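Local coordinates for protein beta-N-acetylhexosaminidase (Mycobacterium smegmatis, PDB 4YYF) that probably hydrolyses terminal non-reducing N-acetyl-D-hexosamine residues from N-acetyl-beta-D-hexosaminides, as a member of glycosyl hydrolase family 3, at residues A[283-295]-A[311-323]. The protein carries 1 engineered substitution. Residues are numbered along the deposited sequence; the frame is centred on the assembly and turned at random.
Sequences FGGLVYTDDLSSM and ALQAGADNALWIT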
loop_
_atom_site.group_PDB
_atom_site.type_symbol
_atom_site.label_atom_id
_atom_site.label_comp_id
_atom_site.label_asym_id
_atom_site.label_seq_id
_atom_site.Cartn_x
_atom_site.Cartn_y
_atom_site.Cartn_z
ATOM N N PHE A 283 6.771 -1.590 14.452
ATOM C CA PHE A 283 5.488 -1.217 13.860
ATOM C C PHE A 283 4.519 -2.387 13.877
ATOM O O PHE A 283 4.833 -3.468 13.373
ATOM C CB PHE A 283 5.709 -0.731 12.420
ATOM C CG PHE A 283 4.447 -0.314 11.711
ATOM C CD1 PHE A 283 3.692 0.759 12.177
ATOM C CD2 PHE A 283 4.029 -0.977 10.565
ATOM C CE1 PHE A 283 2.533 1.158 11.517
ATOM C CE2 PHE A 283 2.870 -0.590 9.896
ATOM C CZ PHE A 283 2.125 0.482 10.371
ATOM N N GLY A 284 3.334 -2.167 14.445
ATOM C CA GLY A 284 2.345 -3.221 14.580
ATOM C C GLY A 284 1.143 -3.053 13.663
ATOM O O GLY A 284 0.217 -3.852 13.708
ATOM N N GLY A 285 1.159 -2.025 12.822
ATOM C CA GLY A 285 0.048 -1.779 11.926
ATOM C C GLY A 285 0.117 -2.523 10.604
ATOM O O GLY A 285 0.910 -3.457 10.416
ATOM N N LEU A 286 -0.735 -2.092 9.680
ATOM C CA LEU A 286 -0.953 -2.782 8.425
ATOM C C LEU A 286 0.180 -2.533 7.437
ATOM O O LEU A 286 0.623 -1.396 7.244
ATOM C CB LEU A 286 -2.270 -2.302 7.815
ATOM C CG LEU A 286 -2.870 -3.143 6.693
ATOM C CD1 LEU A 286 -3.235 -4.512 7.249
ATOM C CD2 LEU A 286 -4.097 -2.442 6.099
ATOM N N VAL A 287 0.651 -3.603 6.807
ATOM C CA VAL A 287 1.741 -3.494 5.840
ATOM C C VAL A 287 1.309 -4.055 4.484
ATOM O O VAL A 287 0.968 -5.238 4.382
ATOM C CB VAL A 287 3.011 -4.223 6.337
ATOM C CG1 VAL A 287 4.127 -4.072 5.323
ATOM C CG2 VAL A 287 3.472 -3.651 7.684
ATOM N N TYR A 288 1.314 -3.199 3.455
ATOM C CA TYR A 288 0.986 -3.606 2.089
ATOM C C TYR A 288 2.249 -3.933 1.307
ATOM O O TYR A 288 3.334 -3.463 1.657
ATOM C CB TYR A 288 0.308 -2.449 1.335
ATOM C CG TYR A 288 -1.133 -2.158 1.687
ATOM C CD1 TYR A 288 -2.165 -2.747 0.973
ATOM C CD2 TYR A 288 -1.458 -1.251 2.692
ATOM C CE1 TYR A 288 -3.503 -2.463 1.268
ATOM C CE2 TYR A 288 -2.805 -0.957 2.999
ATOM C CZ TYR A 288 -3.809 -1.578 2.279
ATOM O OH TYR A 288 -5.139 -1.317 2.549
ATOM N N THR A 289 2.105 -4.706 0.224
ATOM C CA THR A 289 3.154 -4.768 -0.786
ATOM C C THR A 289 2.822 -3.786 -1.895
ATOM O O THR A 289 1.668 -3.400 -2.078
ATOM C CB THR A 289 3.248 -6.144 -1.466
ATOM O OG1 THR A 289 2.065 -6.342 -2.256
ATOM C CG2 THR A 289 3.395 -7.257 -0.445
ATOM N N ASP A 290 3.836 -3.424 -2.671
ATOM C CA ASP A 290 3.630 -2.716 -3.932
ATOM C C ASP A 290 3.062 -3.755 -4.911
ATOM O O ASP A 290 2.978 -4.945 -4.583
ATOM C CB ASP A 290 4.976 -2.153 -4.419
ATOM C CG ASP A 290 4.836 -1.016 -5.436
ATOM O OD1 ASP A 290 3.743 -0.792 -5.990
ATOM O OD2 ASP A 290 5.858 -0.348 -5.690
ATOM N N ASP A 291 2.661 -3.302 -6.094
ATOM C CA ASP A 291 1.992 -4.133 -7.108
ATOM C C ASP A 291 2.813 -5.370 -7.487
ATOM O O ASP A 291 3.931 -5.257 -7.972
ATOM C CB ASP A 291 1.684 -3.228 -8.316
ATOM C CG ASP A 291 1.325 -3.974 -9.590
ATOM O OD1 ASP A 291 0.883 -5.140 -9.566
ATOM O OD2 ASP A 291 1.477 -3.342 -10.657
ATOM N N LEU A 292 2.235 -6.548 -7.244
ATOM C CA LEU A 292 2.917 -7.831 -7.452
ATOM C C LEU A 292 2.759 -8.442 -8.847
ATOM O O LEU A 292 3.424 -9.427 -9.162
ATOM C CB LEU A 292 2.466 -8.860 -6.411
ATOM C CG LEU A 292 2.766 -8.574 -4.945
ATOM C CD1 LEU A 292 2.017 -9.551 -4.065
ATOM C CD2 LEU A 292 4.264 -8.660 -4.673
ATOM N N SER A 293 1.899 -7.875 -9.692
ATOM C CA SER A 293 1.623 -8.511 -10.987
ATOM C C SER A 293 2.216 -7.786 -12.204
ATOM O O SER A 293 2.752 -8.422 -13.113
ATOM C CB SER A 293 0.122 -8.707 -11.180
ATOM O OG SER A 293 -0.537 -7.455 -11.284
ATOM N N SER A 294 2.112 -6.465 -12.246
ATOM C CA SER A 294 2.532 -5.746 -13.454
ATOM C C SER A 294 3.966 -5.272 -13.389
ATOM O O SER A 294 4.528 -4.853 -14.406
ATOM C CB SER A 294 1.628 -4.549 -13.735
ATOM O OG SER A 294 1.967 -3.453 -12.901
HETATM N N MSE A 295 4.568 -5.337 -12.206
HETATM C CA MSE A 295 5.913 -4.783 -12.005
HETATM C C MSE A 295 7.020 -5.801 -12.248
HETATM O O MSE A 295 7.054 -6.851 -11.605
HETATM C CB MSE A 295 6.033 -4.167 -10.599
HETATM C CG MSE A 295 5.068 -3.012 -10.410
HETATM SE SE MSE A 295 5.250 -2.066 -8.723
HETATM C CE MSE A 295 6.937 -1.172 -9.081
ATOM N N ALA A 311 5.026 -13.100 -0.417
ATOM C CA ALA A 311 4.815 -11.878 0.353
ATOM C C ALA A 311 4.207 -12.181 1.720
ATOM O O ALA A 311 4.695 -11.696 2.734
ATOM C CB ALA A 311 3.946 -10.880 -0.415
ATOM N N LEU A 312 3.147 -12.983 1.746
ATOM C CA LEU A 312 2.475 -13.316 3.002
ATOM C C LEU A 312 3.362 -14.169 3.892
ATOM O O LEU A 312 3.289 -14.058 5.124
ATOM C CB LEU A 312 1.130 -14.021 2.747
ATOM C CG LEU A 312 0.145 -13.210 1.911
ATOM C CD1 LEU A 312 -1.152 -14.007 1.664
ATOM C CD2 LEU A 312 -0.145 -11.855 2.569
ATOM N N GLN A 313 4.198 -15.015 3.284
ATOM C CA GLN A 313 5.193 -15.783 4.045
ATOM C C GLN A 313 6.208 -14.848 4.682
ATOM O O GLN A 313 6.640 -15.059 5.819
ATOM C CB GLN A 313 5.979 -16.741 3.140
ATOM C CG GLN A 313 5.271 -17.992 2.695
ATOM C CD GLN A 313 6.127 -18.794 1.722
ATOM O OE1 GLN A 313 6.820 -18.225 0.873
ATOM N NE2 GLN A 313 6.100 -20.116 1.855
ATOM N N ALA A 314 6.611 -13.827 3.935
ATOM C CA ALA A 314 7.670 -12.933 4.392
ATOM C C ALA A 314 7.174 -12.018 5.513
ATOM O O ALA A 314 7.937 -11.628 6.387
ATOM C CB ALA A 314 8.224 -12.124 3.234
ATOM N N GLY A 315 5.899 -11.664 5.486
ATOM C CA GLY A 315 5.355 -10.875 6.574
ATOM C C GLY A 315 4.422 -9.752 6.185
ATOM O O GLY A 315 3.976 -8.999 7.055
ATOM N N ALA A 316 4.097 -9.633 4.897
ATOM C CA ALA A 316 3.109 -8.642 4.490
ATOM C C ALA A 316 1.737 -9.009 5.055
ATOM O O ALA A 316 1.412 -10.190 5.191
ATOM C CB ALA A 316 3.049 -8.523 2.969
ATOM N N ASP A 317 0.935 -7.999 5.386
ATOM C CA ASP A 317 -0.443 -8.240 5.821
ATOM C C ASP A 317 -1.391 -8.158 4.646
ATOM O O ASP A 317 -2.532 -8.618 4.719
ATOM C CB ASP A 317 -0.904 -7.168 6.796
ATOM C CG ASP A 317 -0.058 -7.101 8.025
ATOM O OD1 ASP A 317 0.074 -8.138 8.706
ATOM O OD2 ASP A 317 0.473 -6.005 8.303
ATOM N N ASN A 318 -0.944 -7.521 3.575
ATOM C CA ASN A 318 -1.843 -7.278 2.459
ATOM C C ASN A 318 -1.113 -7.328 1.126
ATOM O O ASN A 318 -0.223 -6.524 0.860
ATOM C CB ASN A 318 -2.549 -5.932 2.630
ATOM C CG ASN A 318 -3.823 -5.840 1.813
ATOM O OD1 ASN A 318 -3.788 -5.807 0.583
ATOM N ND2 ASN A 318 -4.959 -5.803 2.497
ATOM N N ALA A 319 -1.498 -8.287 0.296
ATOM C CA ALA A 319 -0.863 -8.492 -1.004
ATOM C C ALA A 319 -1.683 -7.795 -2.063
ATOM O O ALA A 319 -2.875 -8.092 -2.240
ATOM C CB ALA A 319 -0.759 -9.980 -1.312
ATOM N N LEU A 320 -1.035 -6.878 -2.779
ATOM C CA LEU A 320 -1.708 -6.009 -3.734
ATOM C C LEU A 320 -1.242 -6.329 -5.152
ATOM O O LEU A 320 -0.045 -6.480 -5.393
ATOM C CB LEU A 320 -1.360 -4.551 -3.385
ATOM C CG LEU A 320 -1.816 -3.311 -4.182
ATOM C CD1 LEU A 320 -0.916 -2.992 -5.342
ATOM C CD2 LEU A 320 -3.234 -3.423 -4.671
ATOM N N TRP A 321 -2.185 -6.444 -6.083
ATOM C CA TRP A 321 -1.860 -6.476 -7.515
ATOM C C TRP A 321 -3.025 -5.890 -8.306
ATOM O O TRP A 321 -4.058 -5.568 -7.724
ATOM C CB TRP A 321 -1.421 -7.872 -7.990
ATOM C CG TRP A 321 -2.516 -8.894 -8.232
ATOM C CD1 TRP A 321 -3.046 -9.261 -9.446
ATOM C CD2 TRP A 321 -3.165 -9.718 -7.245
ATOM N NE1 TRP A 321 -3.994 -10.251 -9.266
ATOM C CE2 TRP A 321 -4.083 -10.546 -7.930
ATOM C CE3 TRP A 321 -3.063 -9.825 -5.852
ATOM C CZ2 TRP A 321 -4.903 -11.465 -7.260
ATOM C CZ3 TRP A 321 -3.874 -10.741 -5.189
ATOM C CH2 TRP A 321 -4.782 -11.548 -5.895
ATOM N N ILE A 322 -2.866 -5.695 -9.611
ATOM C CA ILE A 322 -3.756 -4.743 -10.273
ATOM C C ILE A 322 -4.857 -5.318 -11.159
ATOM O O ILE A 322 -5.504 -4.579 -11.896
ATOM C CB ILE A 322 -2.978 -3.597 -10.983
ATOM C CG1 ILE A 322 -2.157 -4.121 -12.163
ATOM C CG2 ILE A 322 -2.081 -2.863 -9.972
ATOM C CD1 ILE A 322 -1.507 -3.011 -12.982
ATOM N N THR A 323 -5.097 -6.622 -11.057
ATOM C CA THR A 323 -6.168 -7.272 -11.812
ATOM C C THR A 323 -6.924 -8.274 -10.935
ATOM O O THR A 323 -6.383 -8.767 -9.945
ATOM C CB THR A 323 -5.608 -8.007 -13.040
ATOM O OG1 THR A 323 -4.487 -8.794 -12.620
ATOM C CG2 THR A 323 -5.148 -7.019 -14.116
HETATM O O HOH W 1 -1.982 -8.110 -13.769
#
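A311, near the end of helix 304-314, and A316, just past the turn at G315, both touch T289 CG2 with their CB, each 3.7 Å away. D317 comes next. Its OD2 takes the backbone N of V287 at 2.8 Å through the anti lone pair, while its own N returns a bond to V287 O; R274 makes a salt bridge to the same OD2, OD1 takes S351 OG and a salt bridge from R354, and L286 CD1 packs on D317 CB. N318 lies alongside the Y288 ring and points the same way, its amide turned 43° from the ring plane, with OD1 3.4 Å from Y288 CE1; that oxygen hydrogen-bonds to T50 OG1. N318 O receives T289 N. Here strands 287-289 and 319-321 run side by side in the same direction, joined through helix 304-314, a beta-alpha-beta crossover of the TIM-type barrel of this family that closes between strands 246-249 and 49-52. A319 CB meets L292 CD1. At L320 a side chain stands in for the backbone: chi1 of 68° sets T289 OG1 between that residue's backbone N and carbonyl carbon, where the hydroxyl gives its proton to D290 O and OG1 is left to accept L320 N at 3.2 Å and 173°. L320 O then takes L292 N. W321 sets its CB 3.4 Å from S293 OG, which lies at the indole edge. I322 CG2 lies 3.6 Å from D291 CG, and its CD1 against S294 CB. A water bridges S293 OG and T323 OG1, which also hydrogen-bonds to E326.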